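Long-range contacts in B-agarase (Saccharophagus degradans, PDB 4BQ2), which hydrolyses beta-linkages in agarose as a family 50 glycoside hydrolase, an exo-acting beta-agarase from a marine bacterium: residues Ser126-Gly137 with Ser364-Arg372; Thr296-Val307 with Ser330-Arg341. One frame throughout, in Å; residues are numbered along the deposited sequence.

Contact 1. Residues Ser126-Gly137 with Ser364-Arg372; sequences SGDVNDLNLASG and SAHSGPLKR
Asp-131 faces Ser-367 and Gly-137 faces Gly-368 where two irregular loops run past each other, with CA atoms 5.1 and 4.6 Å apart. Type I turns from Asp-128 to Asp-131 and from Leu-134 to Gly-137 shape the first loop. One direct polar link is a weak hydrogen bond: His-366 NE2 donates to Asn-130 O at 3.3 Å, with a bent N-H...O angle of 134°. CG of His-366 stands opposite its backbone N (chi1 166°), which carries the ring across to Asn-130. The CB of Ser-367 packs on Asp-131 OD1 at 3.6 Å. That carboxylate is held within its own loop. Its OD1 takes the N-H of Asn-133 from above the plane, an Asx turn, and its OD2 accepts from Ser-126 N and Ser-126 OG, which come from opposite faces. A water then bridges the loops, donating to Ser-126 OG at 2.7 Å and accepting from Gly-368 N at 2.9 Å. Further along, the Pro-369 ring lies against the second turn, its CD 3.4 Å from Gly-137 CA. Phe-450 and Trp-451 pack against the His-366 ring, while Asn-130 ND2 bonds to Asp-449 O. The loop between strands 110-115 and 150-155, in the CBM-like domain, thus meets the connection between strands 359-362 and 373-376.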
loop_
_atom_site.group_PDB
_atom_site.type_symbol
_atom_site.label_atom_id
_atom_site.label_comp_id
_atom_site.label_asym_id
_atom_site.label_seq_id
_atom_site.Cartn_x
_atom_site.Cartn_y
_atom_site.Cartn_z
ATOM N N SER A 126 -11.287 -16.378 2.007
ATOM C CA SER A 126 -12.717 -16.355 1.743
ATOM C C SER A 126 -13.078 -16.978 0.387
ATOM O O SER A 126 -14.240 -17.320 0.156
ATOM C CB SER A 126 -13.252 -14.917 1.831
ATOM O OG SER A 126 -12.759 -14.106 0.771
ATOM N N GLY A 127 -12.093 -17.121 -0.501
ATOM C CA GLY A 127 -12.352 -17.571 -1.863
ATOM C C GLY A 127 -12.097 -16.502 -2.918
ATOM O O GLY A 127 -11.391 -16.752 -3.900
ATOM N N ASP A 128 -12.669 -15.314 -2.718
ATOM C CA ASP A 128 -12.481 -14.173 -3.628
ATOM C C ASP A 128 -11.021 -14.018 -4.081
ATOM O O ASP A 128 -10.113 -14.013 -3.252
ATOM C CB ASP A 128 -12.984 -12.887 -2.947
ATOM C CG ASP A 128 -12.541 -11.605 -3.664
ATOM O OD1 ASP A 128 -12.636 -11.523 -4.910
ATOM O OD2 ASP A 128 -12.109 -10.659 -2.967
ATOM N N VAL A 129 -10.808 -13.894 -5.394
ATOM C CA VAL A 129 -9.466 -13.678 -5.974
ATOM C C VAL A 129 -8.763 -12.415 -5.415
ATOM O O VAL A 129 -7.547 -12.408 -5.217
ATOM C CB VAL A 129 -9.508 -13.673 -7.537
ATOM C CG1 VAL A 129 -10.357 -12.522 -8.085
ATOM C CG2 VAL A 129 -8.104 -13.664 -8.135
ATOM N N ASN A 130 -9.536 -11.361 -5.143
ATOM C CA ASN A 130 -8.985 -10.124 -4.570
ATOM C C ASN A 130 -8.818 -10.161 -3.051
ATOM O O ASN A 130 -8.452 -9.143 -2.443
ATOM C CB ASN A 130 -9.852 -8.921 -4.953
ATOM C CG ASN A 130 -9.729 -8.566 -6.420
ATOM O OD1 ASN A 130 -8.844 -9.074 -7.119
ATOM N ND2 ASN A 130 -10.615 -7.697 -6.897
ATOM N N ASP A 131 -9.095 -11.322 -2.448
ATOM C CA ASP A 131 -8.877 -11.494 -1.016
ATOM C C ASP A 131 -7.453 -11.985 -0.747
ATOM O O ASP A 131 -7.183 -13.196 -0.817
ATOM C CB ASP A 131 -9.914 -12.440 -0.392
ATOM C CG ASP A 131 -9.726 -12.576 1.102
ATOM O OD1 ASP A 131 -8.943 -11.774 1.660
ATOM O OD2 ASP A 131 -10.328 -13.476 1.725
ATOM N N LEU A 132 -6.546 -11.043 -0.444
ATOM C CA LEU A 132 -5.143 -11.386 -0.164
ATOM C C LEU A 132 -4.930 -11.895 1.263
ATOM O O LEU A 132 -3.865 -12.330 1.596
ATOM C CB LEU A 132 -4.214 -10.181 -0.431
ATOM C CG LEU A 132 -4.417 -9.581 -1.844
ATOM C CD1 LEU A 132 -3.464 -8.429 -2.111
ATOM C CD2 LEU A 132 -4.264 -10.649 -2.919
ATOM N N ASN A 133 -5.946 -11.796 2.108
ATOM C CA ASN A 133 -5.831 -12.198 3.508
ATOM C C ASN A 133 -5.870 -13.696 3.716
ATOM O O ASN A 133 -6.245 -14.443 2.813
ATOM C CB ASN A 133 -6.995 -11.594 4.296
ATOM C CG ASN A 133 -7.049 -10.101 4.156
ATOM O OD1 ASN A 133 -8.026 -9.535 3.623
ATOM N ND2 ASN A 133 -5.997 -9.451 4.594
ATOM N N LEU A 134 -5.510 -14.124 4.929
ATOM C CA LEU A 134 -5.827 -15.470 5.383
ATOM C C LEU A 134 -7.274 -15.472 5.908
ATOM O O LEU A 134 -7.912 -14.404 5.999
ATOM C CB LEU A 134 -4.818 -15.902 6.442
ATOM C CG LEU A 134 -3.424 -16.067 5.820
ATOM C CD1 LEU A 134 -2.292 -15.849 6.796
ATOM C CD2 LEU A 134 -3.254 -17.391 5.086
ATOM N N ALA A 135 -7.777 -16.650 6.270
ATOM C CA ALA A 135 -9.195 -16.836 6.597
ATOM C C ALA A 135 -9.648 -15.992 7.785
ATOM O O ALA A 135 -10.819 -15.581 7.849
ATOM C CB ALA A 135 -9.494 -18.313 6.855
ATOM N N SER A 136 -8.705 -15.745 8.699
ATOM C CA SER A 136 -8.868 -14.912 9.893
ATOM C C SER A 136 -9.224 -13.447 9.608
ATOM O O SER A 136 -9.708 -12.732 10.503
ATOM C CB SER A 136 -7.544 -14.901 10.623
ATOM O OG SER A 136 -6.545 -14.358 9.756
ATOM N N GLY A 137 -8.941 -12.985 8.386
ATOM C CA GLY A 137 -9.093 -11.567 8.063
ATOM C C GLY A 137 -7.887 -10.735 8.458
ATOM O O GLY A 137 -7.983 -9.498 8.551
ATOM N N SER A 364 -19.832 -2.373 4.279
ATOM C CA SER A 364 -19.177 -3.166 3.243
ATOM C C SER A 364 -17.714 -3.385 3.625
ATOM O O SER A 364 -17.221 -2.794 4.595
ATOM C CB SER A 364 -19.269 -2.471 1.888
ATOM O OG SER A 364 -18.622 -1.214 1.960
ATOM N N ALA A 365 -17.031 -4.245 2.870
ATOM C CA ALA A 365 -15.612 -4.512 3.074
ATOM C C ALA A 365 -15.052 -4.877 1.716
ATOM O O ALA A 365 -15.791 -5.368 0.866
ATOM C CB ALA A 365 -15.413 -5.673 4.044
ATOM N N HIS A 366 -13.760 -4.646 1.498
ATOM C CA HIS A 366 -13.159 -5.058 0.224
ATOM C C HIS A 366 -12.916 -6.558 0.270
ATOM O O HIS A 366 -13.211 -7.277 -0.693
ATOM C CB HIS A 366 -11.851 -4.315 -0.039
ATOM C CG HIS A 366 -11.014 -4.915 -1.131
ATOM N ND1 HIS A 366 -11.112 -4.525 -2.457
ATOM C CD2 HIS A 366 -10.042 -5.855 -1.089
ATOM C CE1 HIS A 366 -10.223 -5.197 -3.176
ATOM N NE2 HIS A 366 -9.562 -6.007 -2.369
ATOM N N SER A 367 -12.389 -7.029 1.394
ATOM C CA SER A 367 -12.071 -8.457 1.541
ATOM C C SER A 367 -11.997 -8.799 3.012
ATOM O O SER A 367 -11.886 -7.907 3.856
ATOM C CB SER A 367 -10.741 -8.765 0.851
ATOM O OG SER A 367 -9.699 -8.009 1.450
ATOM N N GLY A 368 -12.059 -10.096 3.322
ATOM C CA GLY A 368 -12.045 -10.572 4.707
ATOM C C GLY A 368 -13.225 -11.512 4.909
ATOM O O GLY A 368 -14.051 -11.669 4.004
ATOM N N PRO A 369 -13.318 -12.155 6.092
ATOM C CA PRO A 369 -14.379 -13.151 6.343
ATOM C C PRO A 369 -15.764 -12.522 6.488
ATOM O O PRO A 369 -16.769 -13.217 6.346
ATOM C CB PRO A 369 -13.950 -13.814 7.663
ATOM C CG PRO A 369 -13.041 -12.826 8.332
ATOM C CD PRO A 369 -12.377 -12.035 7.222
ATOM N N LEU A 370 -15.834 -11.221 6.746
ATOM C CA LEU A 370 -17.147 -10.566 6.903
ATOM C C LEU A 370 -17.366 -9.442 5.895
ATOM O O LEU A 370 -16.436 -8.682 5.596
ATOM C CB LEU A 370 -17.296 -10.001 8.309
ATOM C CG LEU A 370 -17.109 -10.988 9.461
ATOM C CD1 LEU A 370 -16.940 -10.205 10.749
ATOM C CD2 LEU A 370 -18.299 -11.944 9.554
ATOM N N LYS A 371 -18.589 -9.348 5.376
ATOM C CA LYS A 371 -18.925 -8.343 4.348
ATOM C C LYS A 371 -19.401 -7.044 4.975
ATOM O O LYS A 371 -19.478 -6.009 4.312
ATOM C CB LYS A 371 -19.975 -8.889 3.362
ATOM C CG LYS A 371 -19.490 -10.117 2.602
ATOM C CD LYS A 371 -20.049 -10.179 1.189
ATOM C CE LYS A 371 -19.601 -11.460 0.508
ATOM N NZ LYS A 371 -20.270 -12.633 1.154
ATOM N N ARG A 372 -19.707 -7.113 6.266
ATOM C CA ARG A 372 -20.180 -5.973 7.026
ATOM C C ARG A 372 -20.074 -6.367 8.493
ATOM O O ARG A 372 -19.949 -7.552 8.837
ATOM C CB ARG A 372 -21.653 -5.695 6.715
ATOM C CG ARG A 372 -22.547 -6.873 7.083
ATOM C CD ARG A 372 -24.024 -6.616 6.825
ATOM N NE ARG A 372 -24.828 -7.544 7.633
ATOM C CZ ARG A 372 -25.986 -8.099 7.255
ATOM N NH1 ARG A 372 -26.522 -7.817 6.075
ATOM N NH2 ARG A 372 -26.619 -8.934 8.072
HETATM O O HOH W 1 -13.337 -11.437 1.032
#

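Contact 2. Residues Thr296-Val307 with Ser330-Arg341; sequences TMTGYDYDQATV and SFATRHLASPTR
The guanidinium of Arg-334 lies flat on the ring of Tyr-300, a cation-pi stack with CZ 3.7 Å from the ring centroid and planes 15° apart. Leu-336 CD1 covers the opposite face in a CH-pi contact, 4.1 Å from the centroid. The tyrosine is therefore sandwiched between two residues of the other segment. At one end, Arg-341 grips Met-297 O side-on through NE (3.0 Å) and NH2 (2.9 Å). The acceptor lies in the guanidinium plane, and bends at chi2 and chi3, -64° and -57°, fold the arginine back to reach it. At the other end, Asp-303 N donates almost straight to Thr-333 OG1 at 2.9 Å. That hydroxyl in turn donates to Ser-330 O. Tyr-302 lays one ring face over Ser-330 CB.

A short antiparallel pairing sets these groups in place. Asp-301 and His-335 form its hydrogen-bonded pair, with Asp-301 N 2.8 Å from His-335 O. Tyr-300 and Leu-336 form the adjacent non-hydrogen-bonded pair. Gly-299 O accepts from both Ala-337 N and Ser-338 N, and Arg-341 CB packs 3.5 Å from Gly-299 CA. Ser-338 OG caps the following helix by accepting from Arg-341 N.

Farther out, Glu-374 forms a salt bridge with Arg-334 NE and also bonds to Tyr-302 OH and Thr-298 OG1. Arg-341 NH1 makes a hydrogen bond to Thr-707 O. Strand 335-336 is an outer strand of a four-stranded antiparallel sheet, flanked along the chain by helices 328-332 and 339-342. Its neighbour 296-301 pairs on the other side with 373-376.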
loop_
_atom_site.group_PDB
_atom_site.type_symbol
_atom_site.label_atom_id
_atom_site.label_comp_id
_atom_site.label_asym_id
_atom_site.label_seq_id
_atom_site.Cartn_x
_atom_site.Cartn_y
_atom_site.Cartn_z
ATOM N N THR A 296 -11.256 -2.303 13.632
ATOM C CA THR A 296 -11.023 -3.719 13.277
ATOM C C THR A 296 -12.301 -4.520 13.533
ATOM O O THR A 296 -12.998 -4.230 14.512
ATOM C CB THR A 296 -9.823 -4.310 14.069
ATOM O OG1 THR A 296 -9.490 -5.610 13.565
ATOM C CG2 THR A 296 -10.035 -4.313 15.638
ATOM N N MET A 297 -12.640 -5.482 12.655
ATOM C CA MET A 297 -13.904 -6.215 12.804
ATOM C C MET A 297 -13.929 -7.035 14.110
ATOM O O MET A 297 -12.999 -7.802 14.372
ATOM C CB MET A 297 -14.199 -7.122 11.580
ATOM C CG MET A 297 -14.432 -6.418 10.234
ATOM S SD MET A 297 -15.768 -5.202 10.211
ATOM C CE MET A 297 -16.181 -5.230 8.472
ATOM N N THR A 298 -14.975 -6.846 14.921
ATOM C CA THR A 298 -15.112 -7.585 16.188
ATOM C C THR A 298 -15.670 -9.001 16.062
ATOM O O THR A 298 -15.504 -9.838 16.975
ATOM C CB THR A 298 -15.997 -6.856 17.210
ATOM O OG1 THR A 298 -17.329 -6.768 16.701
ATOM C CG2 THR A 298 -15.458 -5.455 17.536
ATOM N N GLY A 299 -16.348 -9.269 14.952
ATOM C CA GLY A 299 -17.026 -10.530 14.771
ATOM C C GLY A 299 -18.494 -10.463 15.143
ATOM O O GLY A 299 -19.203 -11.465 15.010
ATOM N N TYR A 300 -18.962 -9.301 15.605
ATOM C CA TYR A 300 -20.396 -9.119 15.839
ATOM C C TYR A 300 -21.123 -8.391 14.693
ATOM O O TYR A 300 -20.496 -7.710 13.852
ATOM C CB TYR A 300 -20.637 -8.441 17.188
ATOM C CG TYR A 300 -20.173 -9.290 18.363
ATOM C CD1 TYR A 300 -18.831 -9.318 18.732
ATOM C CD2 TYR A 300 -21.076 -10.087 19.083
ATOM C CE1 TYR A 300 -18.392 -10.094 19.795
ATOM C CE2 TYR A 300 -20.648 -10.870 20.142
ATOM C CZ TYR A 300 -19.300 -10.863 20.495
ATOM O OH TYR A 300 -18.839 -11.625 21.544
ATOM N N ASP A 301 -22.453 -8.532 14.672
ATOM C CA ASP A 301 -23.286 -7.882 13.688
ATOM C C ASP A 301 -24.565 -7.357 14.344
ATOM O O ASP A 301 -24.898 -7.732 15.474
ATOM C CB ASP A 301 -23.568 -8.814 12.495
ATOM C CG ASP A 301 -23.785 -8.049 11.187
ATOM O OD1 ASP A 301 -23.857 -6.788 11.199
ATOM O OD2 ASP A 301 -23.891 -8.713 10.130
ATOM N N TYR A 302 -25.227 -6.438 13.662
ATOM C CA TYR A 302 -26.431 -5.814 14.178
ATOM C C TYR A 302 -27.598 -6.174 13.269
ATOM O O TYR A 302 -27.392 -6.522 12.098
ATOM C CB TYR A 302 -26.278 -4.288 14.223
ATOM C CG TYR A 302 -25.114 -3.779 15.076
ATOM C CD1 TYR A 302 -24.714 -4.450 16.234
ATOM C CD2 TYR A 302 -24.422 -2.612 14.725
ATOM C CE1 TYR A 302 -23.650 -3.985 17.007
ATOM C CE2 TYR A 302 -23.360 -2.152 15.494
ATOM C CZ TYR A 302 -22.988 -2.843 16.637
ATOM O OH TYR A 302 -21.947 -2.381 17.405
ATOM N N ASP A 303 -28.820 -6.130 13.789
ATOM C CA ASP A 303 -29.963 -6.409 12.925
ATOM C C ASP A 303 -30.203 -5.181 12.033
ATOM O O ASP A 303 -30.299 -4.045 12.506
ATOM C CB ASP A 303 -31.189 -6.895 13.716
ATOM C CG ASP A 303 -31.097 -8.397 14.088
ATOM O OD1 ASP A 303 -31.316 -9.260 13.210
ATOM O OD2 ASP A 303 -30.797 -8.721 15.257
ATOM N N GLN A 304 -30.246 -5.443 10.731
ATOM C CA GLN A 304 -30.141 -4.440 9.665
ATOM C C GLN A 304 -31.183 -3.320 9.702
ATOM O O GLN A 304 -30.934 -2.235 9.162
ATOM C CB GLN A 304 -30.055 -5.102 8.282
ATOM C CG GLN A 304 -28.856 -6.038 8.149
ATOM C CD GLN A 304 -27.513 -5.316 8.293
ATOM O OE1 GLN A 304 -26.791 -5.499 9.279
ATOM N NE2 GLN A 304 -27.179 -4.491 7.313
ATOM N N ALA A 305 -32.316 -3.563 10.360
ATOM C CA ALA A 305 -33.361 -2.538 10.511
ATOM C C ALA A 305 -32.867 -1.333 11.328
ATOM O O ALA A 305 -33.471 -0.245 11.308
ATOM C CB ALA A 305 -34.608 -3.142 11.157
ATOM N N THR A 306 -31.763 -1.535 12.045
ATOM C CA THR A 306 -31.217 -0.521 12.928
ATOM C C THR A 306 -30.005 0.165 12.329
ATOM O O THR A 306 -29.491 1.101 12.922
ATOM C CB THR A 306 -30.817 -1.093 14.318
ATOM O OG1 THR A 306 -29.654 -1.935 14.193
ATOM C CG2 THR A 306 -31.980 -1.864 14.947
ATOM N N VAL A 307 -29.553 -0.300 11.168
ATOM C CA VAL A 307 -28.420 0.322 10.496
ATOM C C VAL A 307 -28.862 1.272 9.369
ATOM O O VAL A 307 -29.535 0.855 8.418
ATOM C CB VAL A 307 -27.461 -0.749 9.936
ATOM C CG1 VAL A 307 -26.212 -0.091 9.339
ATOM C CG2 VAL A 307 -27.092 -1.755 11.024
ATOM N N SER A 330 -29.166 -0.393 18.104
ATOM C CA SER A 330 -28.343 -1.304 17.270
ATOM C C SER A 330 -27.548 -2.289 18.124
ATOM O O SER A 330 -27.561 -3.508 17.878
ATOM C CB SER A 330 -27.370 -0.515 16.382
ATOM O OG SER A 330 -28.037 0.061 15.275
ATOM N N PHE A 331 -26.864 -1.747 19.129
ATOM C CA PHE A 331 -25.990 -2.526 19.999
ATOM C C PHE A 331 -26.742 -3.601 20.785
ATOM O O PHE A 331 -26.179 -4.664 21.049
ATOM C CB PHE A 331 -25.224 -1.616 20.977
ATOM C CG PHE A 331 -24.021 -2.274 21.579
ATOM C CD1 PHE A 331 -22.807 -2.295 20.894
ATOM C CD2 PHE A 331 -24.096 -2.902 22.823
ATOM C CE1 PHE A 331 -21.695 -2.923 21.441
ATOM C CE2 PHE A 331 -22.985 -3.534 23.363
ATOM C CZ PHE A 331 -21.781 -3.538 22.676
ATOM N N ALA A 332 -27.994 -3.318 21.162
ATOM C CA ALA A 332 -28.841 -4.302 21.859
ATOM C C ALA A 332 -29.198 -5.514 20.997
ATOM O O ALA A 332 -29.441 -6.591 21.528
ATOM C CB ALA A 332 -30.103 -3.643 22.420
ATOM N N THR A 333 -29.220 -5.337 19.674
ATOM C CA THR A 333 -29.522 -6.426 18.727
ATOM C C THR A 333 -28.261 -7.205 18.345
ATOM O O THR A 333 -28.301 -8.146 17.556
ATOM C CB THR A 333 -30.164 -5.918 17.423
ATOM O OG1 THR A 333 -29.164 -5.288 16.585
ATOM C CG2 THR A 333 -31.353 -4.972 17.706
ATOM N N ARG A 334 -27.143 -6.811 18.939
ATOM C CA ARG A 334 -25.839 -7.395 18.637
ATOM C C ARG A 334 -25.759 -8.928 18.778
ATOM O O ARG A 334 -26.277 -9.516 19.737
ATOM C CB ARG A 334 -24.834 -6.650 19.482
ATOM C CG ARG A 334 -23.538 -7.310 19.848
ATOM C CD ARG A 334 -22.858 -6.244 20.687
ATOM N NE ARG A 334 -21.440 -6.161 20.405
ATOM C CZ ARG A 334 -20.528 -6.867 21.050
ATOM N NH1 ARG A 334 -20.904 -7.705 22.020
ATOM N NH2 ARG A 334 -19.246 -6.718 20.739
ATOM N N HIS A 335 -25.141 -9.568 17.787
ATOM C CA HIS A 335 -25.073 -11.039 17.709
ATOM C C HIS A 335 -23.787 -11.496 17.037
ATOM O O HIS A 335 -23.204 -10.779 16.207
ATOM C CB HIS A 335 -26.310 -11.656 16.999
ATOM C CG HIS A 335 -26.444 -11.268 15.554
ATOM N ND1 HIS A 335 -27.203 -10.194 15.135
ATOM C CD2 HIS A 335 -25.902 -11.806 14.432
ATOM C CE1 HIS A 335 -27.130 -10.093 13.818
ATOM N NE2 HIS A 335 -26.341 -11.054 13.369
ATOM N N LEU A 336 -23.357 -12.699 17.396
ATOM C CA LEU A 336 -22.158 -13.291 16.841
ATOM C C LEU A 336 -22.353 -13.664 15.376
ATOM O O LEU A 336 -23.322 -14.324 15.012
ATOM C CB LEU A 336 -21.753 -14.514 17.675
ATOM C CG LEU A 336 -20.301 -15.009 17.629
ATOM C CD1 LEU A 336 -19.350 -13.902 18.069
ATOM C CD2 LEU A 336 -20.103 -16.277 18.469
ATOM N N ALA A 337 -21.433 -13.211 14.534
ATOM C CA ALA A 337 -21.406 -13.595 13.123
ATOM C C ALA A 337 -20.095 -14.320 12.806
ATOM O O ALA A 337 -20.045 -15.186 11.940
ATOM C CB ALA A 337 -21.589 -12.373 12.229
ATOM N N SER A 338 -19.034 -13.977 13.529
ATOM C CA SER A 338 -17.776 -14.685 13.371
ATOM C C SER A 338 -17.164 -15.021 14.708
ATOM O O SER A 338 -16.527 -14.163 15.343
ATOM C CB SER A 338 -16.786 -13.901 12.504
ATOM O OG SER A 338 -15.577 -14.628 12.378
ATOM N N PRO A 339 -17.342 -16.286 15.147
ATOM C CA PRO A 339 -16.709 -16.724 16.388
ATOM C C PRO A 339 -15.194 -16.504 16.350
ATOM O O PRO A 339 -14.610 -16.104 17.364
ATOM C CB PRO A 339 -17.052 -18.225 16.429
ATOM C CG PRO A 339 -18.374 -18.302 15.726
ATOM C CD PRO A 339 -18.209 -17.346 14.570
ATOM N N THR A 340 -14.578 -16.731 15.182
ATOM C CA THR A 340 -13.137 -16.612 15.026
ATOM C C THR A 340 -12.706 -15.156 15.326
ATOM O O THR A 340 -11.799 -14.924 16.125
ATOM C CB THR A 340 -12.666 -17.077 13.625
ATOM O OG1 THR A 340 -12.993 -18.463 13.438
ATOM C CG2 THR A 340 -11.179 -16.938 13.465
ATOM N N ARG A 341 -13.397 -14.191 14.717
ATOM C CA ARG A 341 -13.104 -12.767 14.997
ATOM C C ARG A 341 -13.317 -12.411 16.473
ATOM O O ARG A 341 -12.421 -11.876 17.127
ATOM C CB ARG A 341 -13.901 -11.855 14.058
ATOM C CG ARG A 341 -13.469 -11.952 12.598
ATOM C CD ARG A 341 -12.029 -11.470 12.376
ATOM N NE ARG A 341 -11.786 -10.084 12.829
ATOM C CZ ARG A 341 -10.675 -9.410 12.547
ATOM N NH1 ARG A 341 -9.728 -9.973 11.785
ATOM N NH2 ARG A 341 -10.513 -8.164 12.992
#

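From the N terminus, the chain first passes through 126-137 in the CBM-like domain. It reaches the partner loop 364-372 only 227 residues later, so contact 1 closes a long loop. Contact 2 lies wholly inside that loop: 296-307 and 330-341 are 23 residues apart and close a small local one. The two are nested, with centres about 17 Å apart. They also touch. Arg-372 NE forms a salt bridge to Asp-301 OD2, and Arg-341 NH1 probably bonds to Ser-136 O. Contact 2 builds one side of the four-stranded sheet. Contact 1 then ties this sheet to the CBM-like domain.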